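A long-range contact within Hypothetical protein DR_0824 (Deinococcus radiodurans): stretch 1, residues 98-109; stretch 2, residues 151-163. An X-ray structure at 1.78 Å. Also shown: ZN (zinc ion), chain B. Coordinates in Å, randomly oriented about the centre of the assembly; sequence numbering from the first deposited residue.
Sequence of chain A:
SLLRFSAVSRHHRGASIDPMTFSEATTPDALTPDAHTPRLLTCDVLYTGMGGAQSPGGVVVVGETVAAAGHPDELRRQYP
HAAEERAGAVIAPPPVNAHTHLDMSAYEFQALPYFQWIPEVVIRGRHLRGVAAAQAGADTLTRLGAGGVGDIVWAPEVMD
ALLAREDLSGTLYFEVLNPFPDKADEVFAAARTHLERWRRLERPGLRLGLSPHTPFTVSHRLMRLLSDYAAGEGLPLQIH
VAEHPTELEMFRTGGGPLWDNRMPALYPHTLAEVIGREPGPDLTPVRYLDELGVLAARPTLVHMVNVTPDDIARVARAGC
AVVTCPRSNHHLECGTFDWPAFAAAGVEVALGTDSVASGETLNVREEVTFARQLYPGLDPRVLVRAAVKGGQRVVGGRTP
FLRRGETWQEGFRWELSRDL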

# COMPACT_ATOMS: atom_id res chain seq x y z
N ALA A 98 -1.54 -1.13 3.73
CA ALA A 98 -1.01 0.14 3.23
C ALA A 98 -1.51 0.62 1.88
O ALA A 98 -1.21 1.75 1.48
N HIS A 99 -2.24 -0.22 1.16
CA HIS A 99 -2.78 0.21 -0.12
C HIS A 99 -3.96 -0.63 -0.58
O HIS A 99 -3.83 -1.84 -0.80
N THR A 100 -5.10 0.03 -0.73
CA THR A 100 -6.30 -0.62 -1.23
C THR A 100 -7.23 0.46 -1.78
O THR A 100 -6.95 1.66 -1.65
N HIS A 101 -8.30 0.02 -2.42
CA HIS A 101 -9.31 0.93 -2.95
C HIS A 101 -10.63 0.35 -2.44
O HIS A 101 -11.01 -0.75 -2.85
N LEU A 102 -11.32 1.06 -1.55
CA LEU A 102 -12.60 0.57 -1.04
C LEU A 102 -13.72 0.98 -2.00
O LEU A 102 -14.82 0.42 -1.96
N ASP A 103 -13.43 1.95 -2.86
CA ASP A 103 -14.37 2.39 -3.89
C ASP A 103 -13.52 2.73 -5.11
O ASP A 103 -12.39 3.22 -4.97
N MET A 104 -14.03 2.44 -6.30
CA MET A 104 -13.31 2.73 -7.53
C MET A 104 -14.26 3.26 -8.59
O MET A 104 -15.46 3.40 -8.35
N SER A 105 -13.71 3.54 -9.77
CA SER A 105 -14.51 4.06 -10.86
C SER A 105 -14.27 3.27 -12.14
O SER A 105 -13.19 2.73 -12.36
N ALA A 106 -15.30 3.21 -12.99
CA ALA A 106 -15.16 2.52 -14.26
C ALA A 106 -14.09 3.28 -15.03
O ALA A 106 -13.38 2.71 -15.86
N TYR A 107 -13.97 4.57 -14.74
CA TYR A 107 -12.99 5.42 -15.40
C TYR A 107 -11.55 4.94 -15.20
O TYR A 107 -10.78 4.89 -16.16
N GLU A 108 -11.18 4.59 -13.97
CA GLU A 108 -9.80 4.16 -13.77
C GLU A 108 -9.54 2.77 -14.35
O GLU A 108 -8.39 2.43 -14.64
N PHE A 109 -10.59 1.98 -14.55
CA PHE A 109 -10.45 0.66 -15.16
C PHE A 109 -10.26 0.86 -16.67
O PHE A 109 -9.40 0.24 -17.29
N ASP A 151 -6.04 3.96 2.15
CA ASP A 151 -7.09 3.82 1.15
C ASP A 151 -7.14 4.90 0.10
O ASP A 151 -7.09 6.09 0.40
N ILE A 152 -7.24 4.48 -1.16
CA ILE A 152 -7.34 5.40 -2.27
C ILE A 152 -8.84 5.61 -2.48
O ILE A 152 -9.59 4.65 -2.65
N VAL A 153 -9.26 6.88 -2.45
CA VAL A 153 -10.67 7.23 -2.61
C VAL A 153 -10.95 7.93 -3.93
O VAL A 153 -10.22 8.83 -4.33
N TRP A 154 -12.03 7.52 -4.59
CA TRP A 154 -12.42 8.12 -5.85
C TRP A 154 -13.60 9.08 -5.70
O TRP A 154 -13.48 10.28 -5.96
N ALA A 155 -14.74 8.55 -5.28
CA ALA A 155 -15.94 9.38 -5.14
C ALA A 155 -15.90 10.29 -3.92
O ALA A 155 -15.67 9.84 -2.80
N PRO A 156 -16.14 11.60 -4.12
CA PRO A 156 -16.14 12.55 -3.00
C PRO A 156 -17.09 12.13 -1.87
O PRO A 156 -16.78 12.31 -0.69
N GLU A 157 -18.24 11.57 -2.23
CA GLU A 157 -19.21 11.15 -1.22
C GLU A 157 -18.66 10.00 -0.37
O GLU A 157 -19.05 9.83 0.78
N VAL A 158 -17.77 9.21 -0.95
CA VAL A 158 -17.16 8.11 -0.21
C VAL A 158 -16.20 8.72 0.80
O VAL A 158 -16.15 8.30 1.95
N MET A 159 -15.44 9.74 0.38
CA MET A 159 -14.52 10.40 1.30
C MET A 159 -15.32 10.97 2.47
O MET A 159 -14.90 10.85 3.62
N ASP A 160 -16.45 11.60 2.17
CA ASP A 160 -17.28 12.16 3.23
C ASP A 160 -17.63 11.09 4.26
O ASP A 160 -17.52 11.31 5.47
N ALA A 161 -18.05 9.93 3.77
CA ALA A 161 -18.44 8.82 4.65
C ALA A 161 -17.28 8.20 5.43
O ALA A 161 -17.38 8.01 6.64
N LEU A 162 -16.19 7.89 4.74
CA LEU A 162 -15.05 7.26 5.41
C LEU A 162 -14.36 8.18 6.41
O LEU A 162 -13.90 7.73 7.46
N LEU A 163 -14.29 9.46 6.08
CA LEU A 163 -13.66 10.42 6.95
C LEU A 163 -14.38 10.45 8.30
O LEU A 163 -13.78 10.78 9.32

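The two stretches meet as short parallel strands, T100 alongside D151, and I152 N donates to T100 O at 2.9 Å. Beyond this bond, acidic side chains do much of the joining by accepting from backbone amides. D103 (chi1 p) points toward stretch 2, where its carboxylate spans two successive amides: W154 N donates to D103 OD1 at 3.2 Å and A155 N to D103 OD2 at 3.0 Å. An aspartate suits this place because its short side chain presents two acceptors to a turning backbone just before the helix that begins at P156. D151 (chi1 t) works in the other direction, its OD1 accepting from L102 N at 2.9 Å.

Water 1 lies among these groups, its oxygen 2.5 Å from D151 OD2, 2.7 Å from I152 O and 2.7 Å from D103 OD1; with more acceptors in reach than it has protons, it cannot serve all of them at once.

On the face of the sheet carrying H101 and I152, zinc is held by H101 NE2 and, from the corner at H99, by H99 NE2, each 2.1 Å from the ion, together with water 2 and a ligand elsewhere in the structure. I152 (m, m) packs against both imidazoles: its CB lies over the H101 ring face, 3.6 Å from the centroid, while its CG1 is 3.4 Å from H99 CE1. A branched aliphatic residue thus fills space beside the metal ligands without competing for the ion.

W154 (chi1 t) points toward stretch 1 and offers a broad surface. S105 CB sits over its five-membered ring, 3.3 Å from the centroid, a close approach that a small side chain permits. Y107 (m) adds an apolar contact, CD2 to W154 CZ2 at 3.7 Å. E108 (p) also points toward W154, but its OE2 accepts from S105 N at 2.8 Å, steadying the start of the helix.

Farther along, L102 CD1 meets L162 CD1 at 4.4 Å, both leucines m, t.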

# COMPACT_ATOMS: atom_id res chain seq x y z
CB ALA A 98 0.52 0.08 3.23
CB HIS A 99 -1.72 0.18 -1.22
CG HIS A 99 -2.21 0.72 -2.53
ND1 HIS A 99 -2.23 2.07 -2.81
CD2 HIS A 99 -2.77 0.11 -3.60
CE1 HIS A 99 -2.78 2.26 -4.00
NE2 HIS A 99 -3.11 1.09 -4.50
CB THR A 100 -7.03 -1.44 -0.14
OG1 THR A 100 -8.12 -2.16 -0.73
CG2 THR A 100 -7.57 -0.52 0.95
CB HIS A 101 -9.35 0.92 -4.48
CG HIS A 101 -8.12 1.48 -5.13
ND1 HIS A 101 -8.15 2.61 -5.93
CD2 HIS A 101 -6.84 1.03 -5.18
CE1 HIS A 101 -6.96 2.83 -6.44
NE2 HIS A 101 -6.14 1.88 -6.00
CB LEU A 102 -12.88 1.12 0.37
CG LEU A 102 -11.86 0.68 1.42
CD1 LEU A 102 -12.35 1.08 2.80
CD2 LEU A 102 -11.67 -0.84 1.37
CB ASP A 103 -15.21 3.61 -3.43
CG ASP A 103 -14.52 4.95 -3.68
OD1 ASP A 103 -13.54 5.27 -2.98
OD2 ASP A 103 -14.98 5.69 -4.57
CB MET A 104 -12.61 1.47 -8.06
CG MET A 104 -11.56 0.88 -7.12
SD MET A 104 -10.72 -0.59 -7.80
CE MET A 104 -9.58 0.18 -8.96
CB SER A 105 -14.15 5.53 -11.11
OG SER A 105 -14.81 6.03 -12.26
CB ALA A 106 -16.48 2.55 -15.02
CB TYR A 107 -13.11 6.87 -14.92
CG TYR A 107 -14.44 7.53 -15.23
CD1 TYR A 107 -14.92 7.59 -16.54
CD2 TYR A 107 -15.22 8.09 -14.22
CE1 TYR A 107 -16.15 8.20 -16.84
CE2 TYR A 107 -16.45 8.69 -14.50
CZ TYR A 107 -16.91 8.74 -15.81
OH TYR A 107 -18.12 9.34 -16.08
CB GLU A 108 -9.42 4.25 -12.28
CG GLU A 108 -10.21 3.42 -11.31
CD GLU A 108 -10.00 3.86 -9.86
OE1 GLU A 108 -8.82 3.97 -9.42
OE2 GLU A 108 -11.00 4.09 -9.16
CB PHE A 109 -11.71 -0.19 -14.93
CG PHE A 109 -11.71 -0.94 -13.63
CD1 PHE A 109 -11.11 -2.20 -13.54
CD2 PHE A 109 -12.29 -0.38 -12.50
CE1 PHE A 109 -11.10 -2.89 -12.32
CE2 PHE A 109 -12.27 -1.07 -11.28
CZ PHE A 109 -11.68 -2.32 -11.19
CB ASP A 151 -8.46 3.74 1.85
CG ASP A 151 -9.60 3.55 0.87
OD1 ASP A 151 -9.50 2.63 0.04
OD2 ASP A 151 -10.59 4.31 0.93
CB ILE A 152 -6.73 4.81 -3.55
CG1 ILE A 152 -5.27 4.40 -3.29
CG2 ILE A 152 -6.81 5.84 -4.69
CD1 ILE A 152 -4.40 5.50 -2.70
CB VAL A 153 -11.12 8.19 -1.47
CG1 VAL A 153 -12.60 8.53 -1.64
CG2 VAL A 153 -10.87 7.56 -0.12
CB TRP A 154 -12.79 7.05 -6.88
CG TRP A 154 -13.31 7.64 -8.17
CD1 TRP A 154 -14.61 7.99 -8.45
CD2 TRP A 154 -12.54 8.03 -9.31
NE1 TRP A 154 -14.68 8.57 -9.70
CE2 TRP A 154 -13.42 8.60 -10.25
CE3 TRP A 154 -11.17 7.94 -9.63
CZ2 TRP A 154 -12.99 9.09 -11.49
CZ3 TRP A 154 -10.75 8.43 -10.86
CH2 TRP A 154 -11.65 9.00 -11.77
CB ALA A 155 -17.19 8.49 -5.09
CB PRO A 156 -16.58 13.85 -3.67
CG PRO A 156 -15.96 13.74 -5.03
CD PRO A 156 -16.26 12.30 -5.41
CB GLU A 157 -20.53 10.75 -1.88
CG GLU A 157 -21.41 11.96 -2.19
CD GLU A 157 -22.78 11.58 -2.71
OE1 GLU A 157 -23.42 10.68 -2.14
OE2 GLU A 157 -23.23 12.21 -3.70
CB VAL A 158 -16.41 7.14 -1.16
CG1 VAL A 158 -15.46 6.24 -0.37
CG2 VAL A 158 -17.43 6.30 -1.91
CB MET A 159 -13.75 11.53 0.60
CG MET A 159 -12.73 12.22 1.52
SD MET A 159 -11.35 11.15 2.02
CE MET A 159 -10.19 11.44 0.64
CB ASP A 160 -18.59 12.74 2.67
CG ASP A 160 -18.38 14.00 1.83
OD1 ASP A 160 -17.41 14.74 2.10
OD2 ASP A 160 -19.20 14.24 0.92
CB ALA A 161 -19.14 7.74 3.83
CB LEU A 162 -14.04 6.77 4.37
CG LEU A 162 -14.59 5.74 3.38
CD1 LEU A 162 -13.49 5.28 2.44
CD2 LEU A 162 -15.16 4.55 4.14
CB LEU A 163 -13.69 11.80 6.27
CG LEU A 163 -12.53 12.77 6.49
CD1 LEU A 163 -11.18 12.06 6.43
CD2 LEU A 163 -12.62 13.86 5.42
ZN ZN B . -4.21 1.21 -6.32
O HOH W 1 -11.82 4.07 -1.28
O HOH W 2 -3.66 -0.29 -7.13